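PDB 3DFK: teicoplanin pseudoaglycone deacetylases Orf2 from Actinoplanes teichomyceticus, which probably removes an acyl group from the sugar amide of teicoplanin-type glycopeptides, as a zinc-binding hydrolase of the PIG-L family. Local coordinates for residues L96-R101 / H161-A166; I13-D18 / V153-I158. All blocks are in the same frame, centred on the assembly; numbering follows the deposited sequence.

In the fold
The two contacts lie on the C-terminal side of the parallel part of a Rossmann-like mixed sheet, their centres about 11 Å apart. Contact 2 joins strands 9-14 and 151-155, neighbours within that sheet, where the first strand runs into the zinc-binding loop. Contact 1 brings the loop after strand 89-92 against the start of helix 162-178, which follows strand 151-155. Along the chain the segments alternate: 13-18, 96-101, 153-158, 161-166. They meet directly at His-16, which accompanies His-164 on the zinc ion and hydrogen-bonds Asp-163. The fold thus gathers residues distant in sequence around one metal and one bound decanoic acid.

Contact 1. Residues L96-R101 / H161-A166; sequences LDSIYR and HPDHEA. With ZN (zinc ion), chain B; DKA (decanoic acid), chain C.
Asp-163 reaches from the first turn of helix 162-178 toward the loop 96-101, turning OD1 to Arg-101 and sharing OD2 between Ser-98 N and His-16 NE2. It belongs to the HPDH sequence, the His-x-x-His motif of the PIG-L family, whose last member, His-164, binds zinc through NE2. The backbone N of Ser-98 donates to the syn lone pair of Asp-163 OD2 at 3.0 Å. Arg-101 meets Asp-163 end-on in a salt bridge: OD1 lies in the guanidinium plane and is reached by Arg-101 NH1 (2.9 Å) and NH2 (3.2 Å), while the carboxylate is turned 54° from that plane. Arginine suits the place because its chain, bent at chi3 (-65°), lets NH1 also reach Leu-96 O at 2.8 Å, tying Leu-96 to Arg-101 across the turn.

Asp-97 OD1 stands 3.7 Å from Asp-163 OD2 with the carboxylate planes nearly perpendicular. Such closeness of two acids fits their role: with His-16 they have been seen to bind a second zinc ion. The positive charge of Arg-101 probably eases the repulsion. The decanoic acid tail runs past Asp-97 and His-161, and Ile-99 CG2 borders it near C8.

Further out, Asp-97 OD1 accepts from Ile-99 N (2.9 Å) with its anti lone pair, an Asx turn. His-161 serves as N-cap of helix 162-178, a position where a side-chain acceptor can meet an otherwise unbonded amide. Its ND1 accepts from Asp-163 N at 2.9 Å, with that nitrogen only 8° out of the imidazole plane.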
loop_
_atom_site.group_PDB
_atom_site.type_symbol
_atom_site.label_atom_id
_atom_site.label_comp_id
_atom_site.label_asym_id
_atom_site.label_seq_id
_atom_site.Cartn_x
_atom_site.Cartn_y
_atom_site.Cartn_z
ATOM N N LEU A 96 0.632 -4.884 -12.788
ATOM C CA LEU A 96 0.953 -6.189 -12.250
ATOM C C LEU A 96 1.871 -6.085 -11.049
ATOM O O LEU A 96 2.931 -5.447 -11.127
ATOM C CB LEU A 96 1.653 -7.045 -13.321
ATOM C CG LEU A 96 0.870 -7.439 -14.573
ATOM C CD1 LEU A 96 1.745 -8.254 -15.489
ATOM C CD2 LEU A 96 -0.375 -8.217 -14.220
ATOM N N ASP A 97 1.503 -6.796 -9.983
ATOM C CA ASP A 97 2.335 -6.959 -8.803
ATOM C C ASP A 97 3.722 -7.428 -9.249
ATOM O O ASP A 97 3.857 -8.097 -10.268
ATOM C CB ASP A 97 1.744 -8.040 -7.901
ATOM C CG ASP A 97 2.493 -8.178 -6.593
ATOM O OD1 ASP A 97 3.681 -8.603 -6.582
ATOM O OD2 ASP A 97 1.885 -7.882 -5.561
ATOM N N SER A 98 4.732 -7.076 -8.470
ATOM C CA SER A 98 6.113 -7.426 -8.819
ATOM C C SER A 98 6.306 -8.930 -9.085
ATOM O O SER A 98 7.175 -9.297 -9.859
ATOM C CB SER A 98 7.084 -6.897 -7.764
ATOM O OG SER A 98 6.855 -7.529 -6.526
ATOM N N ILE A 99 5.503 -9.801 -8.469
ATOM C CA ILE A 99 5.670 -11.253 -8.718
ATOM C C ILE A 99 5.191 -11.740 -10.082
ATOM O O ILE A 99 5.437 -12.895 -10.464
ATOM C CB ILE A 99 5.067 -12.137 -7.615
ATOM C CG1 ILE A 99 3.560 -11.860 -7.475
ATOM C CG2 ILE A 99 5.791 -11.898 -6.321
ATOM C CD1 ILE A 99 2.820 -12.950 -6.709
ATOM N N TYR A 100 4.522 -10.863 -10.819
ATOM C CA TYR A 100 3.975 -11.204 -12.124
ATOM C C TYR A 100 4.653 -10.468 -13.260
ATOM O O TYR A 100 4.384 -10.764 -14.428
ATOM C CB TYR A 100 2.472 -10.868 -12.188
ATOM C CG TYR A 100 1.664 -11.520 -11.109
ATOM C CD1 TYR A 100 1.700 -12.910 -10.911
ATOM C CD2 TYR A 100 0.834 -10.753 -10.289
ATOM C CE1 TYR A 100 0.958 -13.507 -9.906
ATOM C CE2 TYR A 100 0.079 -11.347 -9.280
ATOM C CZ TYR A 100 0.147 -12.715 -9.096
ATOM O OH TYR A 100 -0.607 -13.267 -8.083
ATOM N N ARG A 101 5.496 -9.495 -12.936
ATOM C CA ARG A 101 6.096 -8.679 -13.985
ATOM C C ARG A 101 7.302 -9.365 -14.595
ATOM O O ARG A 101 7.990 -10.133 -13.933
ATOM C CB ARG A 101 6.510 -7.316 -13.456
ATOM C CG ARG A 101 5.344 -6.423 -13.056
ATOM C CD ARG A 101 5.731 -4.935 -13.157
ATOM N NE ARG A 101 6.783 -4.473 -12.235
ATOM C CZ ARG A 101 6.598 -4.215 -10.938
ATOM N NH1 ARG A 101 5.414 -4.423 -10.343
ATOM N NH2 ARG A 101 7.602 -3.769 -10.210
ATOM N N HIS A 161 9.742 -1.809 -0.428
ATOM C CA HIS A 161 9.197 -2.699 -1.452
ATOM C C HIS A 161 9.142 -1.900 -2.745
ATOM O O HIS A 161 8.694 -0.747 -2.723
ATOM C CB HIS A 161 7.790 -3.187 -1.083
ATOM C CG HIS A 161 7.293 -4.297 -1.956
ATOM N ND1 HIS A 161 6.952 -4.116 -3.281
ATOM C CD2 HIS A 161 7.095 -5.608 -1.693
ATOM C CE1 HIS A 161 6.569 -5.270 -3.795
ATOM N NE2 HIS A 161 6.638 -6.188 -2.849
ATOM N N PRO A 162 9.621 -2.486 -3.862
ATOM C CA PRO A 162 9.661 -1.739 -5.136
ATOM C C PRO A 162 8.290 -1.224 -5.558
ATOM O O PRO A 162 8.197 -0.129 -6.137
ATOM C CB PRO A 162 10.119 -2.778 -6.157
ATOM C CG PRO A 162 10.779 -3.872 -5.353
ATOM C CD PRO A 162 10.163 -3.852 -3.991
ATOM N N ASP A 163 7.241 -2.000 -5.278
ATOM C CA ASP A 163 5.892 -1.593 -5.663
ATOM C C ASP A 163 5.426 -0.405 -4.820
ATOM O O ASP A 163 4.655 0.445 -5.292
ATOM C CB ASP A 163 4.875 -2.742 -5.548
ATOM C CG ASP A 163 5.109 -3.865 -6.584
ATOM O OD1 ASP A 163 5.763 -3.601 -7.614
ATOM O OD2 ASP A 163 4.599 -4.991 -6.377
ATOM N N HIS A 164 5.870 -0.375 -3.560
ATOM C CA HIS A 164 5.552 0.725 -2.669
ATOM C C HIS A 164 6.275 1.975 -3.100
ATOM O O HIS A 164 5.691 3.058 -3.142
ATOM C CB HIS A 164 5.910 0.389 -1.222
ATOM C CG HIS A 164 4.950 -0.566 -0.584
ATOM N ND1 HIS A 164 4.466 -0.388 0.693
ATOM C CD2 HIS A 164 4.345 -1.675 -1.070
ATOM C CE1 HIS A 164 3.626 -1.369 0.981
ATOM N NE2 HIS A 164 3.544 -2.171 -0.065
ATOM N N GLU A 165 7.548 1.831 -3.454
ATOM C CA GLU A 165 8.289 3.006 -3.904
ATOM C C GLU A 165 7.713 3.564 -5.208
ATOM O O GLU A 165 7.632 4.770 -5.358
ATOM C CB GLU A 165 9.782 2.692 -4.052
ATOM C CG GLU A 165 10.445 2.503 -2.687
ATOM C CD GLU A 165 11.940 2.222 -2.732
ATOM O OE1 GLU A 165 12.489 1.957 -3.826
ATOM O OE2 GLU A 165 12.546 2.250 -1.639
ATOM N N ALA A 166 7.331 2.700 -6.142
ATOM C CA ALA A 166 6.773 3.134 -7.430
ATOM C C ALA A 166 5.458 3.863 -7.219
ATOM O O ALA A 166 5.206 4.895 -7.845
ATOM C CB ALA A 166 6.562 1.938 -8.373
HETATM ZN ZN ZN B . 2.286 -3.875 -0.115
HETATM C C1 DKA C . 1.666 -6.420 0.875
HETATM O O1 DKA C . 2.548 -6.155 1.709
HETATM C C2 DKA C . 1.455 -7.846 0.410
HETATM C C3 DKA C . 0.988 -7.835 -1.044
HETATM C C4 DKA C . 1.690 -8.902 -1.866
HETATM C C5 DKA C . 2.745 -8.320 -2.796
HETATM C C6 DKA C . 3.940 -9.267 -2.877
HETATM C C7 DKA C . 5.004 -8.779 -3.855
HETATM C C8 DKA C . 6.174 -9.765 -3.833
HETATM C C9 DKA C . 7.483 -9.164 -3.336
HETATM C C10 DKA C . 8.490 -9.103 -4.462
HETATM O O2 DKA C . 0.951 -5.529 0.403
HETATM O O HOH W 1 3.899 -4.910 0.517
#

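Contact 2. Residues I13-D18 / V153-I158. With ZN (zinc ion), chain B; DKA (decanoic acid), chain C.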
loop_
_atom_site.group_PDB
_atom_site.type_symbol
_atom_site.label_atom_id
_atom_site.label_comp_id
_atom_site.label_asym_id
_atom_site.label_seq_id
_atom_site.Cartn_x
_atom_site.Cartn_y
_atom_site.Cartn_z
ATOM N N ILE A 13 -4.166 5.910 -2.145
ATOM C CA ILE A 13 -3.533 5.151 -3.210
ATOM C C ILE A 13 -2.694 4.042 -2.595
ATOM O O ILE A 13 -1.664 4.307 -1.970
ATOM C CB ILE A 13 -2.680 6.066 -4.122
ATOM C CG1 ILE A 13 -3.549 7.229 -4.636
ATOM C CG2 ILE A 13 -2.122 5.249 -5.286
ATOM C CD1 ILE A 13 -2.849 8.237 -5.536
ATOM N N SER A 14 -3.188 2.811 -2.718
ATOM C CA SER A 14 -2.556 1.665 -2.076
ATOM C C SER A 14 -1.673 0.955 -3.108
ATOM O O SER A 14 -2.108 0.727 -4.239
ATOM C CB SER A 14 -3.639 0.704 -1.575
ATOM O OG SER A 14 -3.083 -0.323 -0.770
ATOM N N PRO A 15 -0.422 0.604 -2.739
ATOM C CA PRO A 15 0.349 -0.177 -3.692
ATOM C C PRO A 15 -0.300 -1.531 -3.968
ATOM O O PRO A 15 -0.544 -1.864 -5.132
ATOM C CB PRO A 15 1.724 -0.359 -3.015
ATOM C CG PRO A 15 1.725 0.489 -1.808
ATOM C CD PRO A 15 0.311 0.914 -1.500
ATOM N N HIS A 16 -0.609 -2.273 -2.900
ATOM C CA HIS A 16 -1.104 -3.633 -3.020
ATOM C C HIS A 16 -2.455 -3.754 -2.380
ATOM O O HIS A 16 -2.875 -2.871 -1.624
ATOM C CB HIS A 16 -0.198 -4.614 -2.307
ATOM C CG HIS A 16 1.187 -4.669 -2.873
ATOM N ND1 HIS A 16 2.307 -4.407 -2.112
ATOM C CD2 HIS A 16 1.626 -4.954 -4.118
ATOM C CE1 HIS A 16 3.383 -4.535 -2.871
ATOM N NE2 HIS A 16 2.997 -4.857 -4.094
ATOM N N LEU A 17 -3.102 -4.882 -2.660
ATOM C CA LEU A 17 -4.395 -5.208 -2.068
ATOM C C LEU A 17 -4.225 -5.636 -0.593
ATOM O O LEU A 17 -4.147 -6.831 -0.280
ATOM C CB LEU A 17 -5.076 -6.283 -2.921
ATOM C CG LEU A 17 -5.374 -5.859 -4.369
ATOM C CD1 LEU A 17 -5.530 -7.052 -5.297
ATOM C CD2 LEU A 17 -6.595 -4.909 -4.479
ATOM N N ASP A 18 -4.123 -4.633 0.283
ATOM C CA ASP A 18 -4.056 -4.743 1.757
ATOM C C ASP A 18 -3.405 -3.530 2.419
ATOM O O ASP A 18 -3.639 -3.250 3.581
ATOM C CB ASP A 18 -3.406 -6.035 2.269
ATOM C CG ASP A 18 -1.984 -6.224 1.795
ATOM O OD1 ASP A 18 -1.467 -5.378 1.041
ATOM O OD2 ASP A 18 -1.399 -7.258 2.170
ATOM N N VAL A 153 -3.699 10.437 -0.008
ATOM C CA VAL A 153 -2.790 9.788 0.941
ATOM C C VAL A 153 -2.262 8.518 0.285
ATOM O O VAL A 153 -3.013 7.788 -0.348
ATOM C CB VAL A 153 -3.463 9.465 2.296
ATOM C CG1 VAL A 153 -2.427 8.936 3.286
ATOM C CG2 VAL A 153 -4.104 10.726 2.907
ATOM N N THR A 154 -0.958 8.282 0.403
ATOM C CA THR A 154 -0.378 7.050 -0.119
ATOM C C THR A 154 0.705 6.586 0.836
ATOM O O THR A 154 0.821 7.120 1.928
ATOM C CB THR A 154 0.163 7.222 -1.570
ATOM O OG1 THR A 154 0.468 5.936 -2.115
ATOM C CG2 THR A 154 1.396 8.120 -1.624
ATOM N N CYS A 155 1.496 5.600 0.426
ATOM C CA CYS A 155 2.438 4.979 1.349
ATOM C C CYS A 155 3.777 5.711 1.408
ATOM O O CYS A 155 4.206 6.291 0.409
ATOM C CB CYS A 155 2.661 3.525 0.940
ATOM S SG CYS A 155 3.309 3.333 -0.734
ATOM N N ALA A 156 4.421 5.695 2.579
ATOM C CA ALA A 156 5.787 6.228 2.705
ATOM C C ALA A 156 6.804 5.294 2.045
ATOM O O ALA A 156 7.931 5.712 1.757
ATOM C CB ALA A 156 6.157 6.419 4.161
ATOM N N ALA A 157 6.401 4.041 1.819
ATOM C CA ALA A 157 7.310 2.987 1.324
ATOM C C ALA A 157 8.439 2.679 2.315
ATOM O O ALA A 157 9.576 2.360 1.938
ATOM C CB ALA A 157 7.839 3.298 -0.121
ATOM N N ILE A 158 8.099 2.760 3.594
ATOM C CA ILE A 158 8.935 2.170 4.630
ATOM C C ILE A 158 8.992 0.676 4.351
ATOM O O ILE A 158 7.968 0.034 4.097
ATOM C CB ILE A 158 8.387 2.465 6.041
ATOM C CG1 ILE A 158 8.493 3.967 6.329
ATOM C CG2 ILE A 158 9.137 1.624 7.106
ATOM C CD1 ILE A 158 7.667 4.451 7.521
HETATM ZN ZN ZN B . 2.286 -3.875 -0.115
HETATM C C1 DKA C . 1.666 -6.420 0.875
HETATM O O1 DKA C . 2.548 -6.155 1.709
HETATM C C2 DKA C . 1.455 -7.846 0.410
HETATM C C3 DKA C . 0.988 -7.835 -1.044
HETATM C C4 DKA C . 1.690 -8.902 -1.866
HETATM C C5 DKA C . 2.745 -8.320 -2.796
HETATM C C6 DKA C . 3.940 -9.267 -2.877
HETATM C C7 DKA C . 5.004 -8.779 -3.855
HETATM C C8 DKA C . 6.174 -9.765 -3.833
HETATM C C9 DKA C . 7.483 -9.164 -3.336
HETATM C C10 DKA C . 8.490 -9.103 -4.462
HETATM O O2 DKA C . 0.951 -5.529 0.403
HETATM O O HOH W 1 3.899 -4.910 0.517
#
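Ile-13 N donates to Val-153 O at 2.8 Å, holding the parallel strands 9-14 and 151-155 side by side near the point where the two chains part. Beyond it they diverge, and Cys-155 N is 4.2 Å from Ile-13 O. A side chain supplies the missing donor: Thr-154 OG1, anti to its own nitrogen (chi1 -169°), gives its proton to Ile-13 O at 2.7 Å, tilted 25° from the carbonyl plane. Threonine fits because it combines a beta-branched strand former with a hydroxyl. Cys-155 then lays its sulfur against the ring of Pro-15, SG to CG 3.4 Å, a small apolar contact where the backbones separate.

Pro-15 and the residues after it form the PHLDD sequence, the N-terminal metal motif of PIG-L enzymes. Pro-15 CB lies beneath one face of the His-16 imidazole, toward its rim, and C5 of the decanoic acid sits over the centre of the opposite face. His-16 ND1 binds zinc at 2.1 Å. The loop is fixed by His-16 O, which accepts from Asp-18 N, closing an inverse gamma turn centred on Leu-17, and also from Ser-14 OG. Asp-18 OD1 lies 2.5 Å from DKA O2, unusually short for two carboxylate oxygens, and how they are bonded is unsettled. An alanine here removes the carboxylate, which would probably leave the zinc-bound oxygen without its acidic neighbour and Arg-75 without a distant, weak charge partner.

Asp-19, His-164 and water 1 complete the zinc site. If the fatty acid marks the place of the substrate's acyl group, its O2, 2.2 Å from the zinc ion, is consistent with a carbonyl oxygen polarised by the metal beside an aspartate.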